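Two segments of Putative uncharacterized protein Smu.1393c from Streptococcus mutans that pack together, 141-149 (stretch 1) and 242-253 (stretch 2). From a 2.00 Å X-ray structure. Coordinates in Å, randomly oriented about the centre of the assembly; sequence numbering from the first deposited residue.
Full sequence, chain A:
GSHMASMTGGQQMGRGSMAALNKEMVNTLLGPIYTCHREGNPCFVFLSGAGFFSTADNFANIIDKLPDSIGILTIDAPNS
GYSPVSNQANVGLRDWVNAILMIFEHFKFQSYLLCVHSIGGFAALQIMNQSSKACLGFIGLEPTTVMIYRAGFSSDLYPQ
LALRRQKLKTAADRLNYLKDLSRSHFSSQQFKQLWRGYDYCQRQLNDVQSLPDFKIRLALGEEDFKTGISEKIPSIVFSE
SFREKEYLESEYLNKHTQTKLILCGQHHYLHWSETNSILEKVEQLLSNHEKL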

# COMPACT_ATOMS: atom_id res chain seq x y z
N LEU A 141 -4.30 2.15 -5.26
CA LEU A 141 -3.43 2.65 -6.31
C LEU A 141 -2.72 1.46 -6.94
O LEU A 141 -1.80 0.90 -6.35
CB LEU A 141 -2.42 3.66 -5.74
CG LEU A 141 -2.99 4.91 -5.05
CD1 LEU A 141 -4.22 5.47 -5.76
CD2 LEU A 141 -3.31 4.63 -3.58
N GLU A 142 -3.17 1.07 -8.14
CA GLU A 142 -2.68 -0.15 -8.80
C GLU A 142 -2.43 -1.32 -7.84
O GLU A 142 -1.34 -1.89 -7.78
CB GLU A 142 -1.46 0.16 -9.68
CG GLU A 142 -1.88 0.94 -10.95
CD GLU A 142 -0.83 0.96 -12.04
OE1 GLU A 142 0.28 0.42 -11.86
OE2 GLU A 142 -1.14 1.56 -13.10
N PRO A 143 -3.46 -1.67 -7.06
CA PRO A 143 -3.32 -2.82 -6.15
C PRO A 143 -3.03 -4.08 -6.95
O PRO A 143 -3.59 -4.26 -8.04
CB PRO A 143 -4.69 -2.90 -5.47
CG PRO A 143 -5.63 -2.25 -6.44
CD PRO A 143 -4.83 -1.14 -7.10
N THR A 144 -2.17 -4.94 -6.43
CA THR A 144 -1.73 -6.12 -7.15
C THR A 144 -2.87 -7.13 -7.28
O THR A 144 -3.44 -7.56 -6.27
CB THR A 144 -0.51 -6.77 -6.44
OG1 THR A 144 0.47 -5.76 -6.16
CG2 THR A 144 0.11 -7.84 -7.34
N THR A 145 -3.23 -7.49 -8.52
CA THR A 145 -4.27 -8.49 -8.76
C THR A 145 -3.71 -9.90 -8.78
O THR A 145 -2.53 -10.12 -9.08
CB THR A 145 -5.00 -8.28 -10.10
OG1 THR A 145 -4.05 -8.33 -11.17
CG2 THR A 145 -5.76 -6.96 -10.12
N VAL A 146 -4.57 -10.87 -8.49
CA VAL A 146 -4.19 -12.27 -8.58
C VAL A 146 -3.72 -12.55 -10.01
O VAL A 146 -2.75 -13.27 -10.23
CB VAL A 146 -5.35 -13.20 -8.22
CG1 VAL A 146 -5.00 -14.63 -8.56
CG2 VAL A 146 -5.70 -13.05 -6.74
N MSE A 147 -4.40 -11.94 -10.98
CA MSE A 147 -3.99 -12.10 -12.37
C MSE A 147 -2.55 -11.66 -12.61
O MSE A 147 -1.73 -12.44 -13.11
CB MSE A 147 -4.92 -11.33 -13.31
CG MSE A 147 -4.66 -11.63 -14.78
SE MSE A 147 -5.23 -10.15 -15.92
CE MSE A 147 -3.64 -9.03 -15.75
N ILE A 148 -2.23 -10.41 -12.28
CA ILE A 148 -0.88 -9.91 -12.53
C ILE A 148 0.13 -10.68 -11.68
O ILE A 148 1.25 -10.94 -12.11
CB ILE A 148 -0.77 -8.37 -12.31
CG1 ILE A 148 0.37 -7.77 -13.14
CG2 ILE A 148 -0.60 -8.04 -10.83
CD1 ILE A 148 0.13 -7.81 -14.62
N TYR A 149 -0.28 -11.06 -10.48
CA TYR A 149 0.61 -11.79 -9.59
C TYR A 149 0.97 -13.16 -10.15
O TYR A 149 2.14 -13.55 -10.13
CB TYR A 149 0.01 -11.95 -8.18
CG TYR A 149 0.93 -12.70 -7.26
CD1 TYR A 149 1.94 -12.04 -6.57
CD2 TYR A 149 0.81 -14.07 -7.10
CE1 TYR A 149 2.79 -12.73 -5.74
CE2 TYR A 149 1.66 -14.77 -6.27
CZ TYR A 149 2.65 -14.09 -5.59
OH TYR A 149 3.49 -14.78 -4.76
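Stretch 2 242-253: FREKEYLESEYL

How does stretch 2 run across stretch 1? The two segments pass in opposite directions: Met-147 lies nearest Glu-246, Thr-145 nearest Ser-250 and Pro-143 nearest Tyr-252, with CA–CA separations of 7.5, 6.7 and 7.9 Å. After Phe-242, Arg-243 occupies the N-cap position of a helix spanning 244-248; the chain leaves helical geometry at Glu-249 and folds into a type I beta turn from Ser-250 to Leu-253. One side of the helix and residues of the turn pack against the loop 142-145 and the first helical turn after it, and together the stretches bury 612 Å².

What holds Thr-145, the residue with the largest covered area, against Glu-246, its closest rival? Thr-145 adopts the p rotamer, and its OG1 donates a hydrogen bond to Glu-246 OE2 at 2.6 Å. Thr-145 OG1 also caps the helix of stretch 1, accepting from Ile-148 N at 3.0 Å, so one hydroxyl both caps a helix and ties it to stretch 2. Its methyl turns to other partners: Thr-145 CG2 lies 3.6 Å from Tyr-247 CE1 and 3.8 Å from Ser-250 CB. Glu-246, reaching out with chi1 and chi2 both t, also carries the selenomethionine Met-147, whose CE is 3.4 Å from Glu-246 CD.

Where does Arg-243 spend its charge? Its CA-to-CB bond points toward stretch 1, and its guanidinium joins two acids. Arg-243 NH2 forms a salt bridge with Glu-142 OE1 at 3.1 Å, near the guanidinium plane, while Arg-243 NH1 pairs with Glu-246 OE2 at 2.8 Å within its own stretch. The arginine thus helps to fix the carboxylate that receives Thr-145. A water extends the link, accepting from Arg-243 NH2 at 2.6 Å and donating to Glu-142 O at 2.7 Å.

How are backbone groups of the loop and the helix start satisfied? Two tyrosines address successive carbonyls: Tyr-247 OH donates to Pro-143 O, and Tyr-252 OH to Thr-144 O, each at 2.6 Å. Between these contacts Pro-143 makes apolar ones, its CB lying over one face of the Tyr-252 ring, 3.6 Å from the centroid in a CH-pi contact, and its CG 3.8 Å from Tyr-247 CE1. Farther along, at the first residue of the helix, Val-146 N donates to Glu-251 OE2 at 2.8 Å. A second water accepts from Met-147 N at 3.1 Å and donates to Glu-251 OE1 at 2.8 Å, so this carboxylate serves two neighbouring amides at the start of the helix, one directly and one through water.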

# COMPACT_ATOMS: atom_id res chain seq x y z
N PHE A 242 -3.95 1.25 -19.57
CA PHE A 242 -3.77 -0.05 -20.22
C PHE A 242 -4.16 -1.26 -19.35
O PHE A 242 -4.27 -2.38 -19.85
CB PHE A 242 -2.37 -0.20 -20.81
CG PHE A 242 -1.27 -0.24 -19.79
CD1 PHE A 242 -0.93 -1.42 -19.16
CD2 PHE A 242 -0.56 0.91 -19.47
CE1 PHE A 242 0.09 -1.46 -18.21
CE2 PHE A 242 0.46 0.88 -18.52
CZ PHE A 242 0.78 -0.31 -17.89
N ARG A 243 -4.40 -1.03 -18.07
CA ARG A 243 -4.83 -2.09 -17.17
C ARG A 243 -6.34 -2.12 -16.91
O ARG A 243 -6.79 -2.83 -16.02
CB ARG A 243 -4.10 -1.97 -15.84
CG ARG A 243 -2.65 -2.34 -15.97
CD ARG A 243 -2.30 -3.36 -14.92
NE ARG A 243 -1.56 -2.73 -13.87
CZ ARG A 243 -1.27 -3.27 -12.69
NH1 ARG A 243 -1.68 -4.50 -12.36
NH2 ARG A 243 -0.57 -2.56 -11.85
N GLU A 244 -7.11 -1.38 -17.70
CA GLU A 244 -8.54 -1.24 -17.42
C GLU A 244 -9.30 -2.57 -17.29
O GLU A 244 -10.03 -2.78 -16.31
CB GLU A 244 -9.21 -0.34 -18.47
CG GLU A 244 -10.72 -0.17 -18.27
CD GLU A 244 -11.40 0.46 -19.47
OE1 GLU A 244 -10.89 0.30 -20.60
OE2 GLU A 244 -12.44 1.12 -19.29
N LYS A 245 -9.15 -3.46 -18.26
CA LYS A 245 -9.89 -4.72 -18.26
C LYS A 245 -9.55 -5.60 -17.05
O LYS A 245 -10.44 -6.15 -16.40
CB LYS A 245 -9.64 -5.50 -19.55
CG LYS A 245 -10.47 -6.76 -19.65
CD LYS A 245 -10.24 -7.50 -20.96
CE LYS A 245 -11.04 -8.79 -20.99
NZ LYS A 245 -12.49 -8.54 -20.70
N GLU A 246 -8.26 -5.72 -16.77
CA GLU A 246 -7.78 -6.46 -15.61
C GLU A 246 -8.51 -6.02 -14.34
O GLU A 246 -9.06 -6.85 -13.62
CB GLU A 246 -6.26 -6.24 -15.47
CG GLU A 246 -5.67 -6.67 -14.11
CD GLU A 246 -4.24 -6.17 -13.92
OE1 GLU A 246 -3.69 -5.55 -14.86
OE2 GLU A 246 -3.66 -6.39 -12.83
N TYR A 247 -8.54 -4.72 -14.09
CA TYR A 247 -9.20 -4.18 -12.91
C TYR A 247 -10.73 -4.32 -12.93
O TYR A 247 -11.33 -4.66 -11.92
CB TYR A 247 -8.74 -2.74 -12.63
CG TYR A 247 -7.39 -2.73 -11.96
CD1 TYR A 247 -7.20 -3.31 -10.70
CD2 TYR A 247 -6.29 -2.17 -12.59
CE1 TYR A 247 -5.98 -3.32 -10.09
CE2 TYR A 247 -5.05 -2.17 -11.98
CZ TYR A 247 -4.90 -2.75 -10.73
OH TYR A 247 -3.68 -2.76 -10.12
N LEU A 248 -11.34 -4.10 -14.09
CA LEU A 248 -12.78 -4.33 -14.24
C LEU A 248 -13.17 -5.76 -13.85
O LEU A 248 -14.24 -5.97 -13.28
CB LEU A 248 -13.23 -4.03 -15.67
CG LEU A 248 -13.34 -2.56 -16.07
CD1 LEU A 248 -13.93 -2.44 -17.48
CD2 LEU A 248 -14.19 -1.80 -15.05
N GLU A 249 -12.31 -6.73 -14.17
CA GLU A 249 -12.59 -8.13 -13.87
C GLU A 249 -12.02 -8.57 -12.52
O GLU A 249 -12.07 -9.76 -12.19
CB GLU A 249 -11.97 -9.03 -14.93
CG GLU A 249 -12.56 -8.91 -16.31
CD GLU A 249 -11.78 -9.74 -17.31
OE1 GLU A 249 -10.65 -10.17 -16.96
OE2 GLU A 249 -12.29 -9.95 -18.44
N SER A 250 -11.47 -7.64 -11.76
CA SER A 250 -10.67 -8.02 -10.60
C SER A 250 -11.45 -8.12 -9.31
O SER A 250 -12.61 -7.70 -9.21
CB SER A 250 -9.53 -7.02 -10.38
OG SER A 250 -10.03 -5.85 -9.74
N GLU A 251 -10.77 -8.65 -8.30
CA GLU A 251 -11.29 -8.79 -6.96
C GLU A 251 -11.42 -7.44 -6.23
O GLU A 251 -11.95 -7.39 -5.11
CB GLU A 251 -10.36 -9.70 -6.15
CG GLU A 251 -8.90 -9.23 -6.12
CD GLU A 251 -8.09 -9.72 -7.33
OE1 GLU A 251 -8.67 -9.92 -8.42
OE2 GLU A 251 -6.87 -9.94 -7.18
N TYR A 252 -10.91 -6.37 -6.83
CA TYR A 252 -10.93 -5.05 -6.16
C TYR A 252 -12.18 -4.24 -6.50
O TYR A 252 -12.48 -3.22 -5.87
CB TYR A 252 -9.67 -4.24 -6.46
CG TYR A 252 -8.41 -4.87 -5.91
CD1 TYR A 252 -8.19 -4.94 -4.53
CD2 TYR A 252 -7.45 -5.41 -6.76
CE1 TYR A 252 -7.04 -5.53 -4.02
CE2 TYR A 252 -6.30 -6.00 -6.25
CZ TYR A 252 -6.10 -6.05 -4.88
OH TYR A 252 -4.97 -6.63 -4.35
N LEU A 253 -12.92 -4.69 -7.51
CA LEU A 253 -14.14 -4.00 -7.92
C LEU A 253 -15.39 -4.78 -7.54
O LEU A 253 -15.37 -6.00 -7.42
CB LEU A 253 -14.12 -3.68 -9.42
CG LEU A 253 -13.18 -2.53 -9.81
CD1 LEU A 253 -13.20 -2.27 -11.32
CD2 LEU A 253 -13.55 -1.26 -9.06
O HOH W 1 -0.34 -3.71 -9.53
O HOH W 2 -7.20 -10.67 -10.69